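Local atomic coordinates of african horse sickness virus (serotype 4) VP7 (African horsesickness virus, PDB entry 1AHS), a protein that forms the surface of the orbivirus core as a trimeric capsid protein that binds structural protein VP3, this fragment being its top domain. Residues A5-V10 / G25-S30; I32-M37 / I117-V122; W63-I68 / P81-T86. All coordinates share one frame; numbering follows the deposited sequence.

Interaction 1. Residues A5-V10 / G25-S30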
# COMPACT_ATOMS: atom_id res chain seq x y z
N ALA B 5 11.78 6.09 -6.00
CA ALA B 5 12.03 6.78 -4.74
C ALA B 5 12.02 8.30 -4.84
O ALA B 5 11.60 8.98 -3.92
CB ALA B 5 13.33 6.28 -4.10
N GLY B 6 12.33 8.84 -6.01
CA GLY B 6 12.37 10.28 -6.16
C GLY B 6 11.12 10.98 -6.59
O GLY B 6 11.15 12.17 -6.88
N ALA B 7 10.02 10.25 -6.64
CA ALA B 7 8.73 10.79 -7.04
C ALA B 7 8.43 11.86 -6.00
O ALA B 7 8.67 11.65 -4.82
CB ALA B 7 7.69 9.70 -6.96
N VAL B 8 7.88 12.99 -6.41
CA VAL B 8 7.59 14.01 -5.42
C VAL B 8 6.19 13.95 -4.78
O VAL B 8 5.85 14.76 -3.91
CB VAL B 8 7.89 15.39 -5.97
CG1 VAL B 8 9.37 15.53 -6.16
CG2 VAL B 8 7.20 15.56 -7.27
N GLU B 9 5.36 13.00 -5.22
CA GLU B 9 4.04 12.82 -4.68
C GLU B 9 3.63 11.41 -5.01
O GLU B 9 4.15 10.80 -5.93
CB GLU B 9 3.07 13.81 -5.29
CG GLU B 9 2.83 13.62 -6.75
CD GLU B 9 1.93 14.71 -7.34
OE1 GLU B 9 1.88 15.81 -6.74
OE2 GLU B 9 1.25 14.45 -8.38
N VAL B 10 2.78 10.87 -4.15
CA VAL B 10 2.25 9.53 -4.30
C VAL B 10 0.73 9.65 -4.10
O VAL B 10 0.20 10.75 -3.89
CB VAL B 10 2.91 8.55 -3.28
CG1 VAL B 10 4.36 8.38 -3.60
CG2 VAL B 10 2.77 9.06 -1.87
N GLY B 25 -1.61 7.64 -14.53
CA GLY B 25 -0.74 6.83 -13.70
C GLY B 25 -0.17 7.70 -12.60
O GLY B 25 -0.17 8.95 -12.68
N GLY B 26 0.31 7.04 -11.56
CA GLY B 26 0.89 7.72 -10.42
C GLY B 26 1.64 6.72 -9.59
O GLY B 26 1.49 5.52 -9.80
N TYR B 27 2.41 7.18 -8.63
CA TYR B 27 3.17 6.24 -7.84
C TYR B 27 2.53 6.00 -6.54
O TYR B 27 1.85 6.87 -6.01
CB TYR B 27 4.56 6.80 -7.65
CG TYR B 27 5.21 7.05 -8.98
CD1 TYR B 27 5.74 6.00 -9.72
CD2 TYR B 27 5.31 8.34 -9.51
CE1 TYR B 27 6.35 6.21 -10.94
CE2 TYR B 27 5.92 8.57 -10.75
CZ TYR B 27 6.44 7.50 -11.45
OH TYR B 27 7.09 7.71 -12.63
N ILE B 28 2.72 4.79 -6.03
CA ILE B 28 2.19 4.39 -4.74
C ILE B 28 3.33 4.43 -3.70
O ILE B 28 3.14 4.83 -2.55
CB ILE B 28 1.61 2.98 -4.82
CG1 ILE B 28 0.44 2.95 -5.79
CG2 ILE B 28 1.14 2.52 -3.49
CD1 ILE B 28 -0.47 4.15 -5.74
N ASN B 29 4.52 4.04 -4.13
CA ASN B 29 5.70 4.01 -3.28
C ASN B 29 6.91 3.75 -4.18
O ASN B 29 6.78 3.81 -5.38
CB ASN B 29 5.54 2.97 -2.16
CG ASN B 29 5.67 1.52 -2.64
OD1 ASN B 29 6.36 1.22 -3.60
ND2 ASN B 29 5.06 0.60 -1.90
N SER B 30 8.08 3.49 -3.60
CA SER B 30 9.30 3.23 -4.36
C SER B 30 9.26 2.18 -5.42
O SER B 30 10.08 2.24 -6.33
CB SER B 30 10.41 2.78 -3.44
OG SER B 30 10.73 3.88 -2.67
O HOH W 1 2.09 10.34 -8.28

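Interaction 2. Residues I32-M37 / I117-V122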
# COMPACT_ATOMS: atom_id res chain seq x y z
N ILE B 32 6.05 0.57 -6.65
CA ILE B 32 4.75 0.34 -7.22
C ILE B 32 4.13 1.57 -7.86
O ILE B 32 4.14 2.66 -7.30
CB ILE B 32 3.82 -0.23 -6.11
CG1 ILE B 32 4.46 -1.45 -5.50
CG2 ILE B 32 2.48 -0.62 -6.66
CD1 ILE B 32 3.57 -2.15 -4.54
N ALA B 33 3.55 1.37 -9.04
CA ALA B 33 2.90 2.43 -9.76
C ALA B 33 1.56 1.82 -10.18
O ALA B 33 1.44 0.60 -10.27
CB ALA B 33 3.74 2.80 -10.97
N GLU B 34 0.54 2.63 -10.43
CA GLU B 34 -0.74 2.10 -10.86
C GLU B 34 -1.28 2.96 -11.98
O GLU B 34 -1.07 4.17 -11.97
CB GLU B 34 -1.75 2.18 -9.71
CG GLU B 34 -1.52 1.22 -8.54
CD GLU B 34 -2.58 1.30 -7.44
OE1 GLU B 34 -3.50 2.17 -7.48
OE2 GLU B 34 -2.49 0.49 -6.49
N VAL B 35 -1.97 2.39 -12.95
CA VAL B 35 -2.56 3.23 -13.99
C VAL B 35 -4.07 3.00 -14.00
O VAL B 35 -4.54 1.86 -13.96
CB VAL B 35 -1.82 3.09 -15.38
CG1 VAL B 35 -1.17 1.77 -15.50
CG2 VAL B 35 -2.72 3.35 -16.54
N CYS B 36 -4.80 4.08 -13.79
CA CYS B 36 -6.24 4.05 -13.74
C CYS B 36 -6.70 4.10 -15.16
O CYS B 36 -6.27 4.97 -15.88
CB CYS B 36 -6.76 5.28 -12.98
SG CYS B 36 -6.48 5.23 -11.20
N MET B 37 -7.62 3.23 -15.56
CA MET B 37 -8.07 3.22 -16.95
C MET B 37 -9.56 3.19 -17.15
O MET B 37 -10.25 2.33 -16.61
CB MET B 37 -7.49 2.01 -17.67
CG MET B 37 -6.00 1.93 -17.65
SD MET B 37 -5.47 0.62 -18.62
CE MET B 37 -5.61 1.50 -20.21
N ILE B 117 -8.01 -0.66 -12.71
CA ILE B 117 -6.76 -0.06 -12.24
C ILE B 117 -5.74 -1.18 -12.35
O ILE B 117 -6.03 -2.30 -11.95
CB ILE B 117 -6.79 0.39 -10.78
CG1 ILE B 117 -7.76 1.54 -10.56
CG2 ILE B 117 -5.45 0.99 -10.40
CD1 ILE B 117 -7.73 2.00 -9.15
N LEU B 118 -4.58 -0.91 -12.96
CA LEU B 118 -3.51 -1.91 -13.07
C LEU B 118 -2.36 -1.47 -12.21
O LEU B 118 -1.99 -0.28 -12.20
CB LEU B 118 -2.99 -2.02 -14.50
CG LEU B 118 -3.69 -2.88 -15.54
CD1 LEU B 118 -5.18 -2.72 -15.54
CD2 LEU B 118 -3.15 -2.45 -16.87
N GLN B 119 -1.76 -2.44 -11.52
CA GLN B 119 -0.63 -2.21 -10.65
C GLN B 119 0.63 -2.80 -11.26
O GLN B 119 0.56 -3.91 -11.77
CB GLN B 119 -0.92 -2.89 -9.32
CG GLN B 119 0.26 -2.91 -8.40
CD GLN B 119 0.01 -3.64 -7.10
OE1 GLN B 119 -0.69 -3.12 -6.23
NE2 GLN B 119 0.66 -4.81 -6.93
N PHE B 120 1.77 -2.10 -11.18
CA PHE B 120 3.07 -2.60 -11.68
C PHE B 120 3.97 -2.59 -10.49
O PHE B 120 4.11 -1.58 -9.88
CB PHE B 120 3.68 -1.64 -12.70
CG PHE B 120 2.93 -1.59 -13.98
CD1 PHE B 120 3.20 -2.48 -14.98
CD2 PHE B 120 1.87 -0.71 -14.14
CE1 PHE B 120 2.41 -2.50 -16.13
CE2 PHE B 120 1.07 -0.71 -15.29
CZ PHE B 120 1.34 -1.61 -16.28
N GLU B 121 4.59 -3.70 -10.17
CA GLU B 121 5.45 -3.68 -9.02
C GLU B 121 6.83 -4.05 -9.49
O GLU B 121 7.01 -5.10 -10.06
CB GLU B 121 4.99 -4.75 -8.02
CG GLU B 121 5.94 -4.93 -6.84
CD GLU B 121 5.45 -5.93 -5.85
OE1 GLU B 121 4.31 -6.44 -6.02
OE2 GLU B 121 6.18 -6.21 -4.88
N VAL B 122 7.80 -3.17 -9.28
CA VAL B 122 9.15 -3.46 -9.69
C VAL B 122 9.81 -4.37 -8.69
O VAL B 122 9.84 -4.10 -7.50
CB VAL B 122 9.90 -2.19 -9.82
CG1 VAL B 122 11.32 -2.45 -10.14
CG2 VAL B 122 9.26 -1.38 -10.89

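Interaction 3. Residues W63-I68 / P81-T86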
# COMPACT_ATOMS: atom_id res chain seq x y z
N TRP B 63 2.73 -7.32 -13.42
CA TRP B 63 1.55 -6.47 -13.37
C TRP B 63 0.34 -7.33 -13.01
O TRP B 63 0.39 -8.56 -13.05
CB TRP B 63 1.33 -5.77 -14.70
CG TRP B 63 0.86 -6.66 -15.76
CD1 TRP B 63 1.62 -7.46 -16.56
CD2 TRP B 63 -0.50 -6.87 -16.15
NE1 TRP B 63 0.82 -8.16 -17.42
CE2 TRP B 63 -0.49 -7.82 -17.19
CE3 TRP B 63 -1.73 -6.35 -15.71
CZ2 TRP B 63 -1.67 -8.26 -17.80
CZ3 TRP B 63 -2.92 -6.80 -16.33
CH2 TRP B 63 -2.87 -7.74 -17.35
N ARG B 64 -0.70 -6.68 -12.50
CA ARG B 64 -1.94 -7.37 -12.21
C ARG B 64 -3.04 -6.37 -11.98
O ARG B 64 -2.78 -5.21 -11.69
CB ARG B 64 -1.83 -8.43 -11.10
CG ARG B 64 -1.22 -8.06 -9.84
CD ARG B 64 0.25 -8.43 -9.84
NE ARG B 64 0.64 -9.39 -8.81
CZ ARG B 64 1.36 -9.07 -7.73
NH1 ARG B 64 1.75 -7.81 -7.53
NH2 ARG B 64 1.70 -10.02 -6.89
N PRO B 65 -4.25 -6.75 -12.34
CA PRO B 65 -5.42 -5.89 -12.18
C PRO B 65 -5.85 -5.92 -10.73
O PRO B 65 -5.44 -6.81 -9.99
CB PRO B 65 -6.44 -6.57 -13.08
CG PRO B 65 -6.11 -8.02 -12.94
CD PRO B 65 -4.61 -8.01 -13.01
N LEU B 66 -6.61 -4.92 -10.29
CA LEU B 66 -7.07 -4.94 -8.92
C LEU B 66 -8.44 -5.52 -8.97
O LEU B 66 -9.32 -4.97 -9.63
CB LEU B 66 -7.18 -3.55 -8.30
CG LEU B 66 -6.05 -2.55 -8.08
CD1 LEU B 66 -6.14 -1.95 -6.68
CD2 LEU B 66 -4.72 -3.17 -8.32
N ARG B 67 -8.62 -6.64 -8.31
CA ARG B 67 -9.92 -7.25 -8.26
C ARG B 67 -10.96 -6.24 -7.66
O ARG B 67 -12.08 -6.14 -8.16
CB ARG B 67 -9.80 -8.56 -7.45
CG ARG B 67 -11.13 -9.19 -7.04
CD ARG B 67 -11.92 -9.79 -8.19
NE ARG B 67 -12.19 -11.20 -7.92
CZ ARG B 67 -13.36 -11.69 -7.51
NH1 ARG B 67 -14.39 -10.86 -7.34
NH2 ARG B 67 -13.48 -12.99 -7.22
N ILE B 68 -10.64 -5.57 -6.54
CA ILE B 68 -11.56 -4.55 -6.02
C ILE B 68 -10.79 -3.24 -5.75
O ILE B 68 -9.61 -3.26 -5.37
CB ILE B 68 -12.42 -4.95 -4.73
CG1 ILE B 68 -11.53 -5.20 -3.59
CG2 ILE B 68 -13.32 -6.17 -4.91
CD1 ILE B 68 -11.58 -4.04 -2.71
N PRO B 81 -12.74 -7.39 -17.08
CA PRO B 81 -11.93 -8.52 -17.51
C PRO B 81 -11.25 -8.19 -18.85
O PRO B 81 -11.54 -7.16 -19.48
CB PRO B 81 -12.97 -9.62 -17.65
CG PRO B 81 -14.18 -8.83 -18.17
CD PRO B 81 -14.18 -7.61 -17.33
N GLY B 82 -10.28 -9.01 -19.24
CA GLY B 82 -9.62 -8.76 -20.51
C GLY B 82 -8.57 -7.66 -20.58
O GLY B 82 -8.23 -7.21 -21.67
N THR B 83 -8.10 -7.18 -19.43
CA THR B 83 -7.07 -6.17 -19.39
C THR B 83 -5.78 -6.86 -19.89
O THR B 83 -5.58 -8.05 -19.61
CB THR B 83 -6.85 -5.68 -17.94
OG1 THR B 83 -6.62 -6.81 -17.09
CG2 THR B 83 -8.03 -4.92 -17.45
N PHE B 84 -4.95 -6.16 -20.66
CA PHE B 84 -3.68 -6.76 -21.15
C PHE B 84 -2.53 -5.76 -21.10
O PHE B 84 -2.74 -4.55 -21.03
CB PHE B 84 -3.80 -7.37 -22.57
CG PHE B 84 -4.13 -6.38 -23.64
CD1 PHE B 84 -3.16 -5.52 -24.14
CD2 PHE B 84 -5.43 -6.24 -24.09
CE1 PHE B 84 -3.47 -4.53 -25.07
CE2 PHE B 84 -5.75 -5.26 -25.00
CZ PHE B 84 -4.77 -4.40 -25.49
N VAL B 85 -1.32 -6.28 -21.15
CA VAL B 85 -0.12 -5.47 -21.14
C VAL B 85 0.81 -6.11 -22.20
O VAL B 85 0.94 -7.33 -22.25
CB VAL B 85 0.52 -5.51 -19.71
CG1 VAL B 85 1.94 -5.00 -19.73
CG2 VAL B 85 -0.30 -4.68 -18.75
N THR B 86 1.28 -5.32 -23.16
CA THR B 86 2.22 -5.87 -24.13
C THR B 86 3.58 -5.18 -23.95
O THR B 86 3.63 -3.98 -23.63
CB THR B 86 1.75 -5.74 -25.60
OG1 THR B 86 1.53 -4.37 -25.95
CG2 THR B 86 0.49 -6.48 -25.79

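Interaction 1. Residues A5-V10 / G25-S30
A7 and Y27 meet where an irregular N-terminal loop folds over the end of an edge strand, in the top domain of VP7, a beta-sandwich. Strand 23-27 is the outermost member of its sheet within the chain, and the 5-10 loop passes beside it with side-chain packing and one bridging water.

Y27 has the largest share of the contact. Its CB lies 4.4 Å from CG1 of V10. With CG anti to the carbonyl carbon (chi1 -58°), the ring starts out beside the backbone N, and CG comes within 4.2 Å of A7 CB. One atom further, CD2 makes the closest side-chain approach to that methyl, 3.7 Å from A7 CB, which comes in obliquely to the ring. At the tip, OH hydrogen-bonds to the carbonyl O of L48, away from the 5-10 loop, while the ring of Y4 meets that of Y27 with the planes about 35° apart.

The backbone of Y27 also takes part. Its O receives a CA-H...O contact from V10, with CA to O at 3.2 Å, though the angle of 124° at the hydrogen is well short of straight. V10 CB also lies 3.8 Å from I28 O. At the far end of the loop, OG of S30 lies 3.8 Å from A5 CB.

A second subunit lies against this corner: its E121 OE1 accepts a hydrogen bond from S30 N, and its L66 packs on V10. Between E9 and Y27, a water donates to E9 O and accepts from Y27 N, 3.2 Å from each of the two atoms.

Interaction 2. Residues I32-M37 / I117-V122
An antiparallel strand pair joins residues 32-37 to 117-122, and four backbone hydrogen bonds fix its register. A33 and F120 exchange two, A33 N to F120 O at 3.1 Å and F120 N to A33 O nearly straight (167°). V35 and L118 exchange the other two, V35 N lying 2.8 Å from L118 O. E34 with Q119 is the non-hydrogen-bonded pair between them; I32 with E121 and C36 with I117 flank them.

V35 and F120 come close on the side that faces strand 106-110: CG1 of V35 reaches the ring edge in the ring plane, 3.3 Å from CE2. The approach is tight and carries little weight, since V35 is near-eclipsed (chi1 27°). F120 and L118 touch V108, placing this side in the interior of the beta-sandwich.

The opposite side carries I32, E34, C36, I117, Q119 and E121. The side chains of I32 and Q119 cross at a slant, I32 CG2 lying 3.6 Å from Q119 CG, while I32 CG1 runs beside E121 CG. The buried carboxylate of E34 is held by S13 OG at OE2 and by G14 N at OE1; OE1 also sits 3.7 Å from I117 CG2. E121 OE1 forms a salt bridge with R64.

Interaction 3. Residues W63-I68 / P81-T86
W63 and V85 make the tight part of this contact. The methyl CG2 of V85 sits over one face of the indole in a CH-pi contact, 3.5 Å from the centroid of the five-membered ring and 17° off its normal. CD2 of W63 is the ring atom nearest to that methyl, at 3.4 Å. V85 CB leans toward the nitrogen side, 3.5 Å from NE1, while NE1 itself hydrogen-bonds to the carbonyl O of V92.

Toward T83 the packing thins out. The six-membered ring presents its edge there: CH2 lies 3.5 Å from T83 O, and OG1 of T83 is in the ring plane, 3.8 Å from CZ3. Beyond the indole, P65 CB comes no nearer than 4.0 Å to T83 OG1, and both P65 and T83 are partly exposed.

The CA atoms of W63 and V85 are 8.0 Å apart, a spacing bridged by side chains. V85 also packs on V108, and W63 on F120. Such packing of an aromatic face on an aliphatic residue, between strand 59-65 of one sheet and strand 84-87 of the other, belongs to the interior of a beta-sandwich.

From the N terminus, interaction 1 comes first, bringing the 5-10 loop back onto strand 23-27 across 14 intervening residues. The chain then turns directly into strand 32-37, and interaction 2 opens only after interaction 1 has closed. It spans nearly the rest of the domain, joining residues 32-37 to 117-122, and interaction 3 is nested within that long loop. One sheet connects all three: strands 23-27, 32-37, 116-122 and 59-65 are successive neighbours, with interaction 2 in the middle. Interactions 1 and 3 lie on opposite sides of the chain's centre, their centres about 20 Å apart. Interaction 3 alone pairs this sheet's segment with one from the second sheet.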